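Local coordinates for protein walker-Type ATPase (Pyrococcus abyssi, PDB 2QEN) that is of unknown cellular function but binds ADP and magnesium, and probably acts as a P-loop ATPase, at residues 57-65 with 77-85; 66-77 with 134-144. The protein carries 1 engineered substitution. All coordinates share one frame; numbering follows the deposited sequence.

Contact 1: residues 57-65 with 77-85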
loop_
_atom_site.group_PDB
_atom_site.type_symbol
_atom_site.label_atom_id
_atom_site.label_comp_id
_atom_site.label_asym_id
_atom_site.label_seq_id
_atom_site.Cartn_x
_atom_site.Cartn_y
_atom_site.Cartn_z
ATOM N N GLY A 57 8.511 5.981 -15.530
ATOM C CA GLY A 57 7.212 5.537 -15.080
ATOM C C GLY A 57 6.515 6.632 -14.319
ATOM O O GLY A 57 7.112 7.663 -14.000
ATOM N N ILE A 58 5.239 6.399 -14.044
ATOM C CA ILE A 58 4.413 7.303 -13.251
ATOM C C ILE A 58 3.673 6.559 -12.140
ATOM O O ILE A 58 3.322 5.379 -12.278
ATOM C CB ILE A 58 3.395 8.099 -14.127
ATOM C CG1 ILE A 58 2.589 7.152 -15.024
ATOM C CG2 ILE A 58 4.117 9.180 -14.911
ATOM C CD1 ILE A 58 1.625 7.864 -15.974
ATOM N N LEU A 59 3.459 7.254 -11.030
ATOM C CA LEU A 59 2.752 6.687 -9.887
ATOM C C LEU A 59 1.451 7.457 -9.685
ATOM O O LEU A 59 1.460 8.674 -9.447
ATOM C CB LEU A 59 3.639 6.708 -8.619
ATOM C CG LEU A 59 3.134 6.126 -7.284
ATOM C CD1 LEU A 59 2.528 4.779 -7.512
ATOM C CD2 LEU A 59 4.280 5.979 -6.249
ATOM N N ILE A 60 0.336 6.738 -9.800
ATOM C CA ILE A 60 -0.989 7.308 -9.558
ATOM C C ILE A 60 -1.523 6.844 -8.201
ATOM O O ILE A 60 -1.727 5.655 -7.988
ATOM C CB ILE A 60 -1.975 6.926 -10.676
ATOM C CG1 ILE A 60 -1.457 7.440 -12.027
ATOM C CG2 ILE A 60 -3.380 7.514 -10.400
ATOM C CD1 ILE A 60 -1.761 6.537 -13.161
ATOM N N ASP A 61 -1.743 7.802 -7.300
ATOM C CA ASP A 61 -2.296 7.549 -5.970
ATOM C C ASP A 61 -3.831 7.450 -6.046
ATOM O O ASP A 61 -4.539 8.463 -6.077
ATOM C CB ASP A 61 -1.864 8.651 -4.988
ATOM C CG ASP A 61 -2.107 8.267 -3.519
ATOM O OD1 ASP A 61 -3.061 7.506 -3.228
ATOM O OD2 ASP A 61 -1.336 8.725 -2.647
ATOM N N CYS A 62 -4.312 6.206 -6.085
ATOM C CA CYS A 62 -5.732 5.888 -6.219
ATOM C C CYS A 62 -6.543 6.250 -4.974
ATOM O O CYS A 62 -7.721 6.605 -5.082
ATOM C CB CYS A 62 -5.908 4.405 -6.563
ATOM S SG CYS A 62 -5.079 3.936 -8.109
ATOM N N ARG A 63 -5.921 6.161 -3.798
ATOM C CA ARG A 63 -6.586 6.569 -2.566
ATOM C C ARG A 63 -6.849 8.085 -2.544
ATOM O O ARG A 63 -7.966 8.523 -2.236
ATOM C CB ARG A 63 -5.792 6.109 -1.330
ATOM C CG ARG A 63 -6.368 6.616 -0.009
ATOM C CD ARG A 63 -6.334 5.526 1.032
ATOM N NE ARG A 63 -6.401 6.015 2.410
ATOM C CZ ARG A 63 -7.515 6.363 3.057
ATOM N NH1 ARG A 63 -8.702 6.332 2.453
ATOM N NH2 ARG A 63 -7.426 6.770 4.316
ATOM N N GLU A 64 -5.827 8.870 -2.887
ATOM C CA GLU A 64 -5.956 10.323 -3.051
ATOM C C GLU A 64 -7.002 10.709 -4.121
ATOM O O GLU A 64 -7.636 11.756 -4.000
ATOM C CB GLU A 64 -4.575 10.940 -3.357
ATOM C CG GLU A 64 -4.545 12.451 -3.621
ATOM C CD GLU A 64 -3.222 12.952 -4.251
ATOM O OE1 GLU A 64 -2.362 12.123 -4.655
ATOM O OE2 GLU A 64 -3.049 14.192 -4.356
ATOM N N LEU A 65 -7.193 9.874 -5.150
ATOM C CA LEU A 65 -8.226 10.136 -6.166
ATOM C C LEU A 65 -9.636 9.882 -5.628
ATOM O O LEU A 65 -10.585 10.567 -5.979
ATOM C CB LEU A 65 -8.004 9.291 -7.433
ATOM C CG LEU A 65 -7.013 9.757 -8.505
ATOM C CD1 LEU A 65 -6.760 8.649 -9.518
ATOM C CD2 LEU A 65 -7.490 11.016 -9.214
ATOM N N LEU A 77 -9.199 10.968 -13.426
ATOM C CA LEU A 77 -8.121 10.022 -13.612
ATOM C C LEU A 77 -7.198 10.521 -14.715
ATOM O O LEU A 77 -5.982 10.547 -14.548
ATOM C CB LEU A 77 -8.676 8.643 -13.995
ATOM C CG LEU A 77 -7.937 7.351 -13.582
ATOM C CD1 LEU A 77 -8.151 6.255 -14.608
ATOM C CD2 LEU A 77 -6.446 7.505 -13.297
ATOM N N ILE A 78 -7.778 10.916 -15.843
ATOM C CA ILE A 78 -6.974 11.396 -16.976
ATOM C C ILE A 78 -6.182 12.671 -16.614
ATOM O O ILE A 78 -4.985 12.767 -16.920
ATOM C CB ILE A 78 -7.802 11.507 -18.284
ATOM C CG1 ILE A 78 -8.294 10.100 -18.675
ATOM C CG2 ILE A 78 -6.961 12.118 -19.403
ATOM C CD1 ILE A 78 -9.098 10.023 -19.925
ATOM N N LYS A 79 -6.837 13.601 -15.924
ATOM C CA LYS A 79 -6.178 14.822 -15.445
ATOM C C LYS A 79 -4.978 14.500 -14.527
ATOM O O LYS A 79 -3.949 15.184 -14.589
ATOM C CB LYS A 79 -7.183 15.759 -14.739
ATOM C CG LYS A 79 -6.659 17.177 -14.471
ATOM C CD LYS A 79 -7.690 18.056 -13.735
ATOM C CE LYS A 79 -7.042 19.321 -13.146
ATOM N NZ LYS A 79 -8.011 20.226 -12.427
ATOM N N GLU A 80 -5.124 13.463 -13.693
ATOM C CA GLU A 80 -4.037 12.970 -12.811
ATOM C C GLU A 80 -2.871 12.304 -13.574
ATOM O O GLU A 80 -1.712 12.516 -13.240
ATOM C CB GLU A 80 -4.586 12.044 -11.710
ATOM C CG GLU A 80 -3.566 11.605 -10.654
ATOM C CD GLU A 80 -3.092 12.732 -9.729
ATOM O OE1 GLU A 80 -3.836 13.726 -9.522
ATOM O OE2 GLU A 80 -1.967 12.609 -9.185
ATOM N N LEU A 81 -3.175 11.498 -14.583
ATOM C CA LEU A 81 -2.141 11.001 -15.507
ATOM C C LEU A 81 -1.361 12.145 -16.166
ATOM O O LEU A 81 -0.132 12.092 -16.254
ATOM C CB LEU A 81 -2.753 10.121 -16.590
ATOM C CG LEU A 81 -3.178 8.701 -16.215
ATOM C CD1 LEU A 81 -4.306 8.208 -17.122
ATOM C CD2 LEU A 81 -1.987 7.763 -16.289
ATOM N N GLN A 82 -2.088 13.167 -16.617
ATOM C CA GLN A 82 -1.491 14.348 -17.228
ATOM C C GLN A 82 -0.550 15.093 -16.286
ATOM O O GLN A 82 0.577 15.423 -16.668
ATOM C CB GLN A 82 -2.578 15.305 -17.724
ATOM C CG GLN A 82 -3.281 14.858 -19.006
ATOM C CD GLN A 82 -4.433 15.774 -19.381
ATOM O OE1 GLN A 82 -5.186 16.234 -18.523
ATOM N NE2 GLN A 82 -4.571 16.045 -20.667
ATOM N N SER A 83 -1.007 15.353 -15.060
ATOM C CA SER A 83 -0.221 16.144 -14.113
ATOM C C SER A 83 0.952 15.363 -13.515
ATOM O O SER A 83 1.947 15.954 -13.124
ATOM C CB SER A 83 -1.103 16.745 -13.012
ATOM O OG SER A 83 -1.641 15.739 -12.170
ATOM N N THR A 84 0.840 14.042 -13.462
ATOM C CA THR A 84 1.903 13.214 -12.894
ATOM C C THR A 84 3.107 13.088 -13.830
ATOM O O THR A 84 4.247 12.994 -13.376
ATOM C CB THR A 84 1.387 11.815 -12.462
ATOM O OG1 THR A 84 0.308 11.978 -11.533
ATOM C CG2 THR A 84 2.474 11.041 -11.759
ATOM N N ILE A 85 2.849 13.082 -15.130
ATOM C CA ILE A 85 3.926 13.025 -16.118
ATOM C C ILE A 85 4.424 14.411 -16.521
ATOM O O ILE A 85 5.352 14.526 -17.316
ATOM C CB ILE A 85 3.539 12.166 -17.367
ATOM C CG1 ILE A 85 4.791 11.614 -18.070
ATOM C CG2 ILE A 85 2.628 12.929 -18.313
ATOM C CD1 ILE A 85 4.499 10.426 -18.987
#
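Ile58, Ile60 and Leu65 present three apolar knobs to the flank of helix 74-84, which packs across strand 57-61, at one edge of the parallel sheet in this P-loop NTPase fold. The axes of strand 57-61 and of helix residues 77-84 run closer to antiparallel than parallel, at 138°, and approach to 8.7 Å. Isoleucines suit the strand, because each offers two branches that can touch different residues. With CG1 between the backbone N and the carbonyl carbon (chi1 51°), Ile58 sends CD1 against Leu81 CD2, 3.6 Å away, while its CG2 leans on CB of Ile85. Ile60 brings CD1 to the same methyl, Leu81 CD2, at 3.4 Å, a tight fit, so one leucine branch is pressed by both isoleucines. The other arm of Ile60, CG2, slides along the aliphatic part of Glu80, whose CG, anti to the backbone N (chi1 -174°), lies alongside it; the bend at chi2 comes beyond, and Glu80 OE2 ends 4.6 Å from Glu64 OE1, a like charge. Beyond the strand, Leu65 sets its two methyls against adjacent turns of the helix: CD1 reaches Leu77 CD2 and CD2 lies 4.0 Å from Glu80 CB. Thr84 fits toward the helix C-terminus because its two branches differ. Its CG2 rests on Ile58 CB and Leu59 O, whereas OG1 bonds back to Glu80 O at 2.7 Å, on the opposite face of that carbonyl from Thr84 N.

Contact 2: residues 66-77 with 134-144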
loop_
_atom_site.group_PDB
_atom_site.type_symbol
_atom_site.label_atom_id
_atom_site.label_comp_id
_atom_site.label_asym_id
_atom_site.label_seq_id
_atom_site.Cartn_x
_atom_site.Cartn_y
_atom_site.Cartn_z
ATOM N N TYR A 66 -9.751 8.867 -4.785
ATOM C CA TYR A 66 -11.015 8.478 -4.180
ATOM C C TYR A 66 -11.422 9.416 -3.030
ATOM O O TYR A 66 -12.594 9.764 -2.897
ATOM C CB TYR A 66 -10.882 7.032 -3.691
ATOM C CG TYR A 66 -11.867 6.598 -2.634
ATOM C CD1 TYR A 66 -13.124 6.096 -2.987
ATOM C CD2 TYR A 66 -11.536 6.664 -1.277
ATOM C CE1 TYR A 66 -14.033 5.680 -2.008
ATOM C CE2 TYR A 66 -12.439 6.253 -0.286
ATOM C CZ TYR A 66 -13.678 5.759 -0.665
ATOM O OH TYR A 66 -14.561 5.347 0.296
ATOM N N ALA A 67 -10.439 9.821 -2.222
ATOM C CA ALA A 67 -10.637 10.596 -0.984
ATOM C C ALA A 67 -11.710 11.691 -0.998
ATOM O O ALA A 67 -12.577 11.721 -0.113
ATOM C CB ALA A 67 -9.298 11.179 -0.502
ATOM N N GLU A 68 -11.664 12.580 -1.991
ATOM C CA GLU A 68 -12.531 13.770 -1.997
ATOM C C GLU A 68 -14.031 13.449 -2.073
ATOM O O GLU A 68 -14.787 13.800 -1.163
ATOM C CB GLU A 68 -12.098 14.761 -3.098
ATOM C CG GLU A 68 -12.998 16.003 -3.282
ATOM C CD GLU A 68 -12.955 17.005 -2.120
ATOM O OE1 GLU A 68 -12.067 16.899 -1.239
ATOM O OE2 GLU A 68 -13.823 17.911 -2.093
ATOM N N ARG A 69 -14.452 12.782 -3.146
ATOM C CA ARG A 69 -15.873 12.522 -3.399
ATOM C C ARG A 69 -16.309 11.073 -3.126
ATOM O O ARG A 69 -17.486 10.743 -3.263
ATOM C CB ARG A 69 -16.237 12.915 -4.843
ATOM C CG ARG A 69 -15.999 14.388 -5.196
ATOM C CD ARG A 69 -16.752 14.795 -6.459
ATOM N NE ARG A 69 -18.143 15.142 -6.164
ATOM C CZ ARG A 69 -19.014 15.652 -7.037
ATOM N NH1 ARG A 69 -18.664 15.885 -8.300
ATOM N NH2 ARG A 69 -20.248 15.929 -6.642
ATOM N N GLY A 70 -15.365 10.215 -2.747
ATOM C CA GLY A 70 -15.645 8.790 -2.560
ATOM C C GLY A 70 -15.936 8.100 -3.884
ATOM O O GLY A 70 -16.705 7.135 -3.937
ATOM N N HIS A 71 -15.301 8.595 -4.948
ATOM C CA HIS A 71 -15.642 8.240 -6.325
ATOM C C HIS A 71 -14.570 8.804 -7.250
ATOM O O HIS A 71 -13.972 9.836 -6.934
ATOM C CB HIS A 71 -17.019 8.826 -6.686
ATOM C CG HIS A 71 -17.499 8.454 -8.054
ATOM N ND1 HIS A 71 -17.659 9.381 -9.061
ATOM C CD2 HIS A 71 -17.842 7.256 -8.586
ATOM C CE1 HIS A 71 -18.074 8.769 -10.156
ATOM N NE2 HIS A 71 -18.195 7.480 -9.893
ATOM N N ILE A 72 -14.317 8.123 -8.373
ATOM C CA ILE A 72 -13.359 8.589 -9.389
ATOM C C ILE A 72 -13.993 8.575 -10.780
ATOM O O ILE A 72 -14.550 7.559 -11.212
ATOM C CB ILE A 72 -12.050 7.715 -9.438
ATOM C CG1 ILE A 72 -11.426 7.543 -8.041
ATOM C CG2 ILE A 72 -11.043 8.310 -10.418
ATOM C CD1 ILE A 72 -10.589 6.276 -7.868
ATOM N N THR A 73 -13.891 9.698 -11.488
ATOM C CA THR A 73 -14.382 9.781 -12.866
ATOM C C THR A 73 -13.223 9.630 -13.843
ATOM O O THR A 73 -12.060 9.773 -13.453
ATOM C CB THR A 73 -15.090 11.123 -13.159
ATOM O OG1 THR A 73 -14.133 12.190 -13.143
ATOM C CG2 THR A 73 -16.198 11.397 -12.140
ATOM N N ARG A 74 -13.563 9.338 -15.102
ATOM C CA ARG A 74 -12.623 9.305 -16.225
ATOM C C ARG A 74 -11.820 10.606 -16.353
ATOM O O ARG A 74 -10.593 10.579 -16.447
ATOM C CB ARG A 74 -13.388 9.022 -17.524
ATOM C CG ARG A 74 -12.516 8.817 -18.774
ATOM C CD ARG A 74 -13.360 8.716 -20.065
ATOM N NE ARG A 74 -14.313 9.820 -20.232
ATOM C CZ ARG A 74 -14.038 10.990 -20.816
ATOM N NH1 ARG A 74 -12.824 11.242 -21.291
ATOM N NH2 ARG A 74 -14.980 11.919 -20.922
ATOM N N GLU A 75 -12.508 11.740 -16.335
ATOM C CA GLU A 75 -11.852 13.039 -16.460
ATOM C C GLU A 75 -10.802 13.293 -15.370
ATOM O O GLU A 75 -9.715 13.788 -15.660
ATOM C CB GLU A 75 -12.886 14.160 -16.484
ATOM C CG GLU A 75 -12.277 15.541 -16.584
ATOM C CD GLU A 75 -13.296 16.619 -16.869
ATOM O OE1 GLU A 75 -14.439 16.277 -17.253
ATOM O OE2 GLU A 75 -12.951 17.812 -16.715
ATOM N N GLU A 76 -11.133 12.949 -14.129
ATOM C CA GLU A 76 -10.226 13.126 -12.993
ATOM C C GLU A 76 -8.987 12.238 -13.085
ATOM O O GLU A 76 -7.870 12.694 -12.833
ATOM C CB GLU A 76 -10.971 12.857 -11.682
ATOM C CG GLU A 76 -11.826 14.026 -11.197
ATOM C CD GLU A 76 -12.925 13.610 -10.231
ATOM O OE1 GLU A 76 -13.023 12.405 -9.915
ATOM O OE2 GLU A 76 -13.699 14.492 -9.788
ATOM N N LEU A 77 -9.199 10.968 -13.426
ATOM C CA LEU A 77 -8.121 10.022 -13.612
ATOM C C LEU A 77 -7.198 10.521 -14.715
ATOM O O LEU A 77 -5.982 10.547 -14.548
ATOM C CB LEU A 77 -8.676 8.643 -13.995
ATOM C CG LEU A 77 -7.937 7.351 -13.582
ATOM C CD1 LEU A 77 -8.151 6.255 -14.608
ATOM C CD2 LEU A 77 -6.446 7.505 -13.297
ATOM N N PHE A 134 -0.260 2.058 -10.204
ATOM C CA PHE A 134 -1.441 2.464 -9.466
ATOM C C PHE A 134 -1.256 2.083 -7.990
ATOM O O PHE A 134 -1.256 0.908 -7.627
ATOM C CB PHE A 134 -2.691 1.802 -10.064
ATOM C CG PHE A 134 -3.030 2.270 -11.464
ATOM C CD1 PHE A 134 -2.482 1.637 -12.581
ATOM C CD2 PHE A 134 -3.903 3.337 -11.667
ATOM C CE1 PHE A 134 -2.784 2.055 -13.870
ATOM C CE2 PHE A 134 -4.228 3.771 -12.974
ATOM C CZ PHE A 134 -3.668 3.128 -14.073
ATOM N N ASP A 135 -1.083 3.089 -7.145
ATOM C CA ASP A 135 -0.881 2.859 -5.724
ATOM C C ASP A 135 -2.220 2.707 -5.042
ATOM O O ASP A 135 -3.080 3.575 -5.169
ATOM C CB ASP A 135 -0.087 4.013 -5.093
ATOM C CG ASP A 135 0.874 3.535 -4.007
ATOM O OD1 ASP A 135 0.833 2.326 -3.611
ATOM O OD2 ASP A 135 1.694 4.371 -3.567
ATOM N N GLU A 136 -2.396 1.584 -4.344
ATOM C CA GLU A 136 -3.662 1.227 -3.685
ATOM C C GLU A 136 -4.790 1.130 -4.716
ATOM O O GLU A 136 -5.861 1.751 -4.578
ATOM C CB GLU A 136 -4.014 2.199 -2.538
ATOM C CG GLU A 136 -2.957 2.356 -1.422
ATOM C CD GLU A 136 -2.747 1.118 -0.547
ATOM O OE1 GLU A 136 -3.588 0.189 -0.569
ATOM O OE2 GLU A 136 -1.724 1.075 0.183
ATOM N N ALA A 137 -4.545 0.289 -5.715
ATOM C CA ALA A 137 -5.401 0.135 -6.882
ATOM C C ALA A 137 -6.784 -0.465 -6.574
ATOM O O ALA A 137 -7.690 -0.423 -7.413
ATOM C CB ALA A 137 -4.669 -0.687 -7.948
ATOM N N GLN A 138 -6.963 -0.997 -5.366
ATOM C CA GLN A 138 -8.277 -1.512 -4.966
ATOM C C GLN A 138 -9.331 -0.395 -4.908
ATOM O O GLN A 138 -10.536 -0.672 -4.981
ATOM C CB GLN A 138 -8.213 -2.301 -3.640
ATOM C CG GLN A 138 -7.985 -1.464 -2.390
ATOM C CD GLN A 138 -6.511 -1.235 -2.077
ATOM O OE1 GLN A 138 -5.632 -1.546 -2.877
ATOM N NE2 GLN A 138 -6.243 -0.689 -0.901
ATOM N N TYR A 139 -8.882 0.859 -4.785
ATOM C CA TYR A 139 -9.805 1.992 -4.802
ATOM C C TYR A 139 -10.363 2.300 -6.188
ATOM O O TYR A 139 -11.259 3.124 -6.327
ATOM C CB TYR A 139 -9.170 3.245 -4.197
ATOM C CG TYR A 139 -9.010 3.174 -2.692
ATOM C CD1 TYR A 139 -10.050 3.524 -1.847
ATOM C CD2 TYR A 139 -7.809 2.759 -2.126
ATOM C CE1 TYR A 139 -9.908 3.460 -0.450
ATOM C CE2 TYR A 139 -7.648 2.693 -0.736
ATOM C CZ TYR A 139 -8.701 3.052 0.091
ATOM O OH TYR A 139 -8.557 2.973 1.456
ATOM N N LEU A 140 -9.843 1.630 -7.205
ATOM C CA LEU A 140 -10.342 1.810 -8.567
ATOM C C LEU A 140 -11.704 1.146 -8.753
ATOM O O LEU A 140 -12.367 1.372 -9.764
ATOM C CB LEU A 140 -9.325 1.313 -9.607
ATOM C CG LEU A 140 -7.982 2.072 -9.649
ATOM C CD1 LEU A 140 -6.983 1.411 -10.642
ATOM C CD2 LEU A 140 -8.153 3.587 -9.957
ATOM N N ARG A 141 -12.128 0.358 -7.764
ATOM C CA ARG A 141 -13.485 -0.195 -7.738
ATOM C C ARG A 141 -14.520 0.916 -7.549
ATOM O O ARG A 141 -15.703 0.723 -7.817
ATOM C CB ARG A 141 -13.629 -1.308 -6.679
ATOM C CG ARG A 141 -13.696 -0.869 -5.217
ATOM C CD ARG A 141 -13.698 -2.093 -4.305
ATOM N NE ARG A 141 -13.977 -1.799 -2.892
ATOM C CZ ARG A 141 -13.078 -1.352 -2.010
ATOM N NH1 ARG A 141 -11.822 -1.112 -2.391
ATOM N NH2 ARG A 141 -13.432 -1.132 -0.740
ATOM N N PHE A 142 -14.050 2.086 -7.121
ATOM C CA PHE A 142 -14.900 3.272 -6.970
ATOM C C PHE A 142 -14.806 4.210 -8.194
ATOM O O PHE A 142 -15.233 5.367 -8.149
ATOM C CB PHE A 142 -14.553 4.014 -5.682
ATOM C CG PHE A 142 -14.788 3.204 -4.435
ATOM C CD1 PHE A 142 -16.089 2.951 -3.980
ATOM C CD2 PHE A 142 -13.717 2.703 -3.709
ATOM C CE1 PHE A 142 -16.317 2.201 -2.817
ATOM C CE2 PHE A 142 -13.926 1.964 -2.536
ATOM C CZ PHE A 142 -15.239 1.706 -2.092
ATOM N N TYR A 143 -14.231 3.691 -9.274
ATOM C CA TYR A 143 -14.187 4.384 -10.554
ATOM C C TYR A 143 -15.468 4.118 -11.353
ATOM O O TYR A 143 -15.927 2.971 -11.439
ATOM C CB TYR A 143 -12.965 3.915 -11.340
ATOM C CG TYR A 143 -12.841 4.496 -12.722
ATOM C CD1 TYR A 143 -13.512 3.923 -13.812
ATOM C CD2 TYR A 143 -12.037 5.608 -12.951
ATOM C CE1 TYR A 143 -13.391 4.463 -15.090
ATOM C CE2 TYR A 143 -11.904 6.145 -14.219
ATOM C CZ TYR A 143 -12.580 5.573 -15.282
ATOM O OH TYR A 143 -12.431 6.121 -16.532
ATOM N N GLY A 144 -16.033 5.178 -11.933
ATOM C CA GLY A 144 -17.210 5.061 -12.790
ATOM C C GLY A 144 -18.449 4.615 -12.040
ATOM O O GLY A 144 -18.602 4.922 -10.862
#
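Tyr66 packs against Tyr139 and Phe142, which both approach from the same side of its ring, in an aromatic cluster that closes one end of this contact. Tyr139 CD1 lies over one face of the Tyr66 ring, 3.5 Å from Tyr66 CD2, and the ring planes meet at 41°. Farther along the ring, Tyr66 CE1 lies over a face of Phe142, 3.4 Å from Phe142 CD2; the opposite face of Phe142 is covered by Arg141 CG. Replacing Tyr66 by an alanine would probably leave Tyr139 and Phe142 without the ring that joins them, and both freer to turn.

The tight middle is a single beta bridge. Ile72 N donates to Phe142 O, and Gly144 N returns a bond to Ile72 O at 2.9 Å, nearly in line with the carbonyl. Glycine suits position 144 because its phi is positive and a CB would crowd Tyr143. Next to the bridge, His71 NE2 reaches Gly144 O at 2.8 Å; with CG anti to the backbone N (chi1 -177°), the ring edge is carried to that oxygen, which lies in the ring plane. Also beside the bridge, Ile72 CG2 meets Tyr143 CD2, and Leu77 CD1 packs 3.8 Å from Tyr143 CE2.

The outer side, toward solvent, is looser. Gly70 only brushes Phe142, and exposed Arg74 lays its CB and CG beside Tyr143 OH while its guanidinium turns away to Arg109 O. There Thr73 and Glu76 form a capping box that starts helix 74-84. Deeper in, Leu140 and Tyr143 rest on Leu151 of helix 149-161, Leu77 and Tyr143 touch Leu113 of helix 113-127, and Phe134 belongs to strand 130-135, between strands 57-61 and 165-171, its ring meeting Phe155 edge-to-face.

Contacts 1 and 2 lie side by side, their centres about 10 Å apart, and share Leu77, which turns one methyl to Leu65 and another to Tyr143. Their strands, 57-61 and 130-135, are sheet neighbours: Ile60 O and Asp135 N are 2.8 Å apart, and Cys62 N and Asp135 O 3.0 Å, both probably hydrogen bonds. Contact 2 holds Asp135 and Glu136, magnesium-binding residues of this protein, though the ion is not bound to them in this model; Asp135 also bonds to Ser45, a ligand of both magnesium and ADP. Leu59, facing away from helix 74-84, has its side chain about 8 Å from the bound magnesium; that of Tyr139, in contact 2, is about 9 Å away.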